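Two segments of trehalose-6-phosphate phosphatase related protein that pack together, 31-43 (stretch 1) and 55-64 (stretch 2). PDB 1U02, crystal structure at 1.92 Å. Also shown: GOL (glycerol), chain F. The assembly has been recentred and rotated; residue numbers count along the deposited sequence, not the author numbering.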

# COMPACT_ATOMS: atom_id res chain seq x y z
N LEU A 31 16.28 -9.04 -5.21
CA LEU A 31 16.63 -7.87 -4.39
C LEU A 31 16.06 -7.94 -2.98
O LEU A 31 16.78 -7.73 -2.00
CB LEU A 31 16.13 -6.59 -5.05
CG LEU A 31 16.98 -5.96 -6.14
CD1 LEU A 31 16.20 -4.83 -6.79
CD2 LEU A 31 18.29 -5.44 -5.55
N ILE A 32 14.76 -8.21 -2.87
CA ILE A 32 14.12 -8.28 -1.57
C ILE A 32 14.56 -9.52 -0.81
O ILE A 32 14.73 -9.49 0.41
CB ILE A 32 12.57 -8.24 -1.72
CG1 ILE A 32 12.15 -6.93 -2.40
CG2 ILE A 32 11.91 -8.33 -0.35
CD1 ILE A 32 12.59 -5.68 -1.63
N SER A 33 14.75 -10.62 -1.54
CA SER A 33 15.21 -11.86 -0.94
C SER A 33 16.53 -11.60 -0.22
O SER A 33 16.71 -12.01 0.93
CB SER A 33 15.42 -12.93 -2.03
OG SER A 33 15.98 -14.11 -1.48
N ASP A 34 17.44 -10.89 -0.89
CA ASP A 34 18.74 -10.57 -0.30
C ASP A 34 18.59 -9.59 0.86
O ASP A 34 19.12 -9.80 1.94
CB ASP A 34 19.67 -9.94 -1.34
CG ASP A 34 20.15 -10.93 -2.37
OD1 ASP A 34 19.96 -12.15 -2.17
OD2 ASP A 34 20.73 -10.48 -3.39
N LEU A 35 17.84 -8.52 0.62
CA LEU A 35 17.63 -7.49 1.62
C LEU A 35 17.07 -8.00 2.95
O LEU A 35 17.54 -7.60 4.02
CB LEU A 35 16.70 -6.42 1.06
CG LEU A 35 16.52 -5.14 1.88
CD1 LEU A 35 17.81 -4.34 1.89
CD2 LEU A 35 15.39 -4.32 1.28
N LYS A 36 16.08 -8.88 2.90
CA LYS A 36 15.46 -9.40 4.12
C LYS A 36 16.41 -10.25 4.96
O LYS A 36 16.15 -10.51 6.13
CB LYS A 36 14.19 -10.20 3.78
CG LYS A 36 14.40 -11.54 3.08
CD LYS A 36 14.37 -12.70 4.07
CE LYS A 36 14.25 -14.04 3.36
NZ LYS A 36 15.38 -14.29 2.41
N GLU A 37 17.51 -10.68 4.36
CA GLU A 37 18.50 -11.47 5.08
C GLU A 37 19.34 -10.57 5.98
O GLU A 37 19.86 -11.02 7.00
CB GLU A 37 19.42 -12.19 4.09
CG GLU A 37 18.76 -13.32 3.33
CD GLU A 37 18.41 -14.48 4.24
OE1 GLU A 37 19.34 -15.04 4.87
OE2 GLU A 37 17.22 -14.84 4.32
N ARG A 38 19.46 -9.30 5.61
CA ARG A 38 20.28 -8.37 6.38
C ARG A 38 19.51 -7.34 7.19
O ARG A 38 20.05 -6.78 8.14
CB ARG A 38 21.26 -7.63 5.45
CG ARG A 38 22.24 -8.54 4.72
CD ARG A 38 23.22 -7.71 3.89
NE ARG A 38 24.08 -8.54 3.05
CZ ARG A 38 25.03 -9.36 3.50
NH1 ARG A 38 25.26 -9.46 4.81
NH2 ARG A 38 25.76 -10.06 2.65
N PHE A 39 18.26 -7.08 6.80
CA PHE A 39 17.45 -6.10 7.51
C PHE A 39 16.05 -6.62 7.81
O PHE A 39 15.51 -7.42 7.06
CB PHE A 39 17.31 -4.83 6.67
CG PHE A 39 18.62 -4.22 6.26
CD1 PHE A 39 19.33 -4.73 5.18
CD2 PHE A 39 19.14 -3.13 6.95
CE1 PHE A 39 20.54 -4.16 4.79
CE2 PHE A 39 20.35 -2.55 6.57
CZ PHE A 39 21.05 -3.07 5.49
N ASP A 40 15.48 -6.16 8.93
CA ASP A 40 14.12 -6.55 9.30
C ASP A 40 13.29 -5.75 8.29
O ASP A 40 13.08 -4.55 8.45
CB ASP A 40 13.80 -6.10 10.72
CG ASP A 40 12.51 -6.73 11.25
OD1 ASP A 40 11.66 -7.13 10.43
OD2 ASP A 40 12.35 -6.81 12.49
N THR A 41 12.84 -6.43 7.24
CA THR A 41 12.10 -5.77 6.18
C THR A 41 10.59 -5.85 6.25
O THR A 41 10.02 -6.92 6.49
CB THR A 41 12.57 -6.33 4.82
OG1 THR A 41 14.01 -6.27 4.76
CG2 THR A 41 11.99 -5.52 3.67
N TYR A 42 9.94 -4.71 6.04
CA TYR A 42 8.49 -4.60 6.05
C TYR A 42 7.97 -3.98 4.76
O TYR A 42 8.49 -2.96 4.30
CB TYR A 42 8.02 -3.69 7.20
CG TYR A 42 8.06 -4.30 8.57
CD1 TYR A 42 6.91 -4.84 9.13
CD2 TYR A 42 9.23 -4.31 9.32
CE1 TYR A 42 6.91 -5.36 10.42
CE2 TYR A 42 9.25 -4.84 10.61
CZ TYR A 42 8.09 -5.36 11.15
OH TYR A 42 8.09 -5.86 12.43
N ILE A 43 6.96 -4.60 4.17
CA ILE A 43 6.32 -4.04 2.99
C ILE A 43 5.15 -3.28 3.62
O ILE A 43 4.42 -3.86 4.43
CB ILE A 43 5.75 -5.11 2.04
CG1 ILE A 43 6.88 -5.93 1.41
CG2 ILE A 43 4.92 -4.44 0.95
CD1 ILE A 43 7.86 -5.11 0.60
N PHE A 55 1.92 -11.55 -4.80
CA PHE A 55 2.77 -10.68 -5.62
C PHE A 55 4.24 -10.88 -5.29
O PHE A 55 5.08 -10.93 -6.19
CB PHE A 55 2.48 -9.19 -5.37
CG PHE A 55 1.20 -8.69 -5.99
CD1 PHE A 55 0.62 -9.32 -7.09
CD2 PHE A 55 0.61 -7.52 -5.50
CE1 PHE A 55 -0.53 -8.79 -7.70
CE2 PHE A 55 -0.53 -6.99 -6.09
CZ PHE A 55 -1.10 -7.62 -7.20
N LEU A 56 4.54 -10.97 -4.00
CA LEU A 56 5.90 -11.10 -3.49
C LEU A 56 5.95 -12.25 -2.49
O LEU A 56 6.03 -12.01 -1.28
CB LEU A 56 6.27 -9.79 -2.79
CG LEU A 56 7.70 -9.48 -2.37
CD1 LEU A 56 8.52 -9.19 -3.62
CD2 LEU A 56 7.71 -8.26 -1.44
N PRO A 57 5.95 -13.50 -2.97
CA PRO A 57 5.97 -14.67 -2.08
C PRO A 57 7.28 -14.94 -1.34
O PRO A 57 7.86 -16.03 -1.45
CB PRO A 57 5.56 -15.81 -3.00
CG PRO A 57 6.18 -15.42 -4.31
CD PRO A 57 5.98 -13.90 -4.39
N LEU A 58 7.73 -13.96 -0.56
CA LEU A 58 8.96 -14.07 0.20
C LEU A 58 8.67 -14.02 1.69
O LEU A 58 7.59 -13.59 2.11
CB LEU A 58 9.92 -12.92 -0.14
CG LEU A 58 10.36 -12.78 -1.60
CD1 LEU A 58 11.16 -11.50 -1.76
CD2 LEU A 58 11.18 -13.99 -2.01
N ASP A 59 9.64 -14.44 2.48
CA ASP A 59 9.51 -14.44 3.93
C ASP A 59 9.83 -13.05 4.48
O ASP A 59 10.96 -12.78 4.89
CB ASP A 59 10.45 -15.48 4.54
CG ASP A 59 10.43 -15.48 6.05
OD1 ASP A 59 9.32 -15.44 6.63
OD2 ASP A 59 11.52 -15.52 6.66
N ILE A 60 8.83 -12.17 4.46
CA ILE A 60 8.99 -10.81 4.98
C ILE A 60 7.73 -10.41 5.71
O ILE A 60 6.68 -11.02 5.52
CB ILE A 60 9.25 -9.77 3.85
CG1 ILE A 60 8.43 -10.11 2.60
CG2 ILE A 60 10.73 -9.69 3.54
CD1 ILE A 60 6.97 -9.86 2.73
N ASN A 61 7.83 -9.39 6.55
CA ASN A 61 6.69 -8.89 7.29
C ASN A 61 5.96 -7.84 6.47
O ASN A 61 6.53 -7.27 5.53
CB ASN A 61 7.13 -8.29 8.63
CG ASN A 61 7.62 -9.34 9.60
OD1 ASN A 61 7.06 -10.43 9.69
ND2 ASN A 61 8.67 -9.01 10.35
N MSE A 62 4.71 -7.57 6.81
CA MSE A 62 3.97 -6.58 6.06
C MSE A 62 2.89 -5.88 6.87
O MSE A 62 2.28 -6.46 7.77
CB MSE A 62 3.35 -7.22 4.81
CG MSE A 62 2.49 -8.44 5.09
SE MSE A 62 1.92 -9.38 3.47
CE MSE A 62 3.53 -10.39 3.10
N ILE A 63 2.71 -4.61 6.55
CA ILE A 63 1.69 -3.78 7.17
C ILE A 63 0.77 -3.51 5.97
O ILE A 63 1.16 -2.81 5.04
CB ILE A 63 2.28 -2.44 7.70
CG1 ILE A 63 3.23 -2.73 8.86
CG2 ILE A 63 1.16 -1.52 8.17
CD1 ILE A 63 4.00 -1.51 9.36
N CYS A 64 -0.43 -4.09 6.00
CA CYS A 64 -1.38 -3.94 4.89
C CYS A 64 -2.57 -3.05 5.20
O CYS A 64 -2.79 -2.69 6.36
CB CYS A 64 -1.87 -5.32 4.45
SG CYS A 64 -0.52 -6.42 3.92
C1 GOL F . 11.77 -9.86 8.49
O1 GOL F . 10.37 -9.16 8.13
C2 GOL F . 12.72 -10.28 7.56
O2 GOL F . 13.46 -9.24 7.11
C3 GOL F . 12.63 -11.47 7.40
O3 GOL F . 12.12 -12.94 7.57

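Ile-43, Asn-61 and Ile-60 cover the most surface in this contact, which buries 653 Å² in all. Strands 40-43 and 61-64 run parallel, with their directions 29° apart. Three backbone hydrogen bonds join them.

Ile-43 has the largest covered area. Its main chain bonds in both directions: Ile-43 N donates to Asn-61 O at 3.0 Å, and Ile-63 N donates to Ile-43 O at 2.8 Å. Both bonds are close to straight. Ile-43 thus sits between Asn-61 and Ile-63 in the register, as a parallel sheet requires, and pairs with Met-62. A CA-H...O contact from Met-62 CA to Ile-43 O, 3.2 Å, supplements the pairing. The side chain of Ile-43 lies on the same face as that of Met-62, a selenomethionine; the two CB atoms are 4.2 Å apart. Ile-43 CD1 reaches Leu-56 CD2 at 3.8 Å, and Ile-43 CG1 lies 4.1 Å from Ile-60 CD1. A branched apolar residue suits this buried place, where it meets several aliphatic neighbours.

Asn-61 lies on the other face, paired with Tyr-42. Asn-61 N donates to Thr-41 O at 3.3 Å, the longest of the three backbone bonds. Asn-61 CB sits over one face of the Tyr-42 ring, 3.8 Å from its centroid, in a CH-pi contact. The aliphatic root of the asparagine therefore packs on the aromatic surface, while its OD1 is hydrogen-bonded elsewhere in the structure. Beside the same ring, Ile-63 CG1 approaches Tyr-42 CD1 obliquely at 4.3 Å.

Ile-60 precedes the strand and links the sheet contact to the helix of stretch 1. Its CA-to-CB bond points toward stretch 1. Ile-60 CG2 lies 3.5 Å from Lys-36 CB, and is also 4.0 Å from Thr-41 CB. Next to it, Ile-32 CG2 packs against Leu-58 CD1 at 3.5 Å and Leu-56 CD2 at 4.3 Å. Lys-36 offers its aliphatic part to stretch 2, with Lys-36 CD 3.5 Å from Asp-59 O. Its charged end stays within its own stretch: Lys-36 NZ forms a salt bridge with Glu-37 OE2 at 2.7 Å and donates to Ser-33 O at 3.0 Å.

A glycerol, probably from the crystallisation liquor, bridges the two stretches. Thr-41 N donates to glycerol O2 at 2.9 Å, and glycerol O1 donates to Thr-41 O at 2.8 Å. On the stretch 2 side, Asn-61 N donates to glycerol O1 at 3.0 Å, and glycerol O3 donates to Asp-59 O at 2.9 Å.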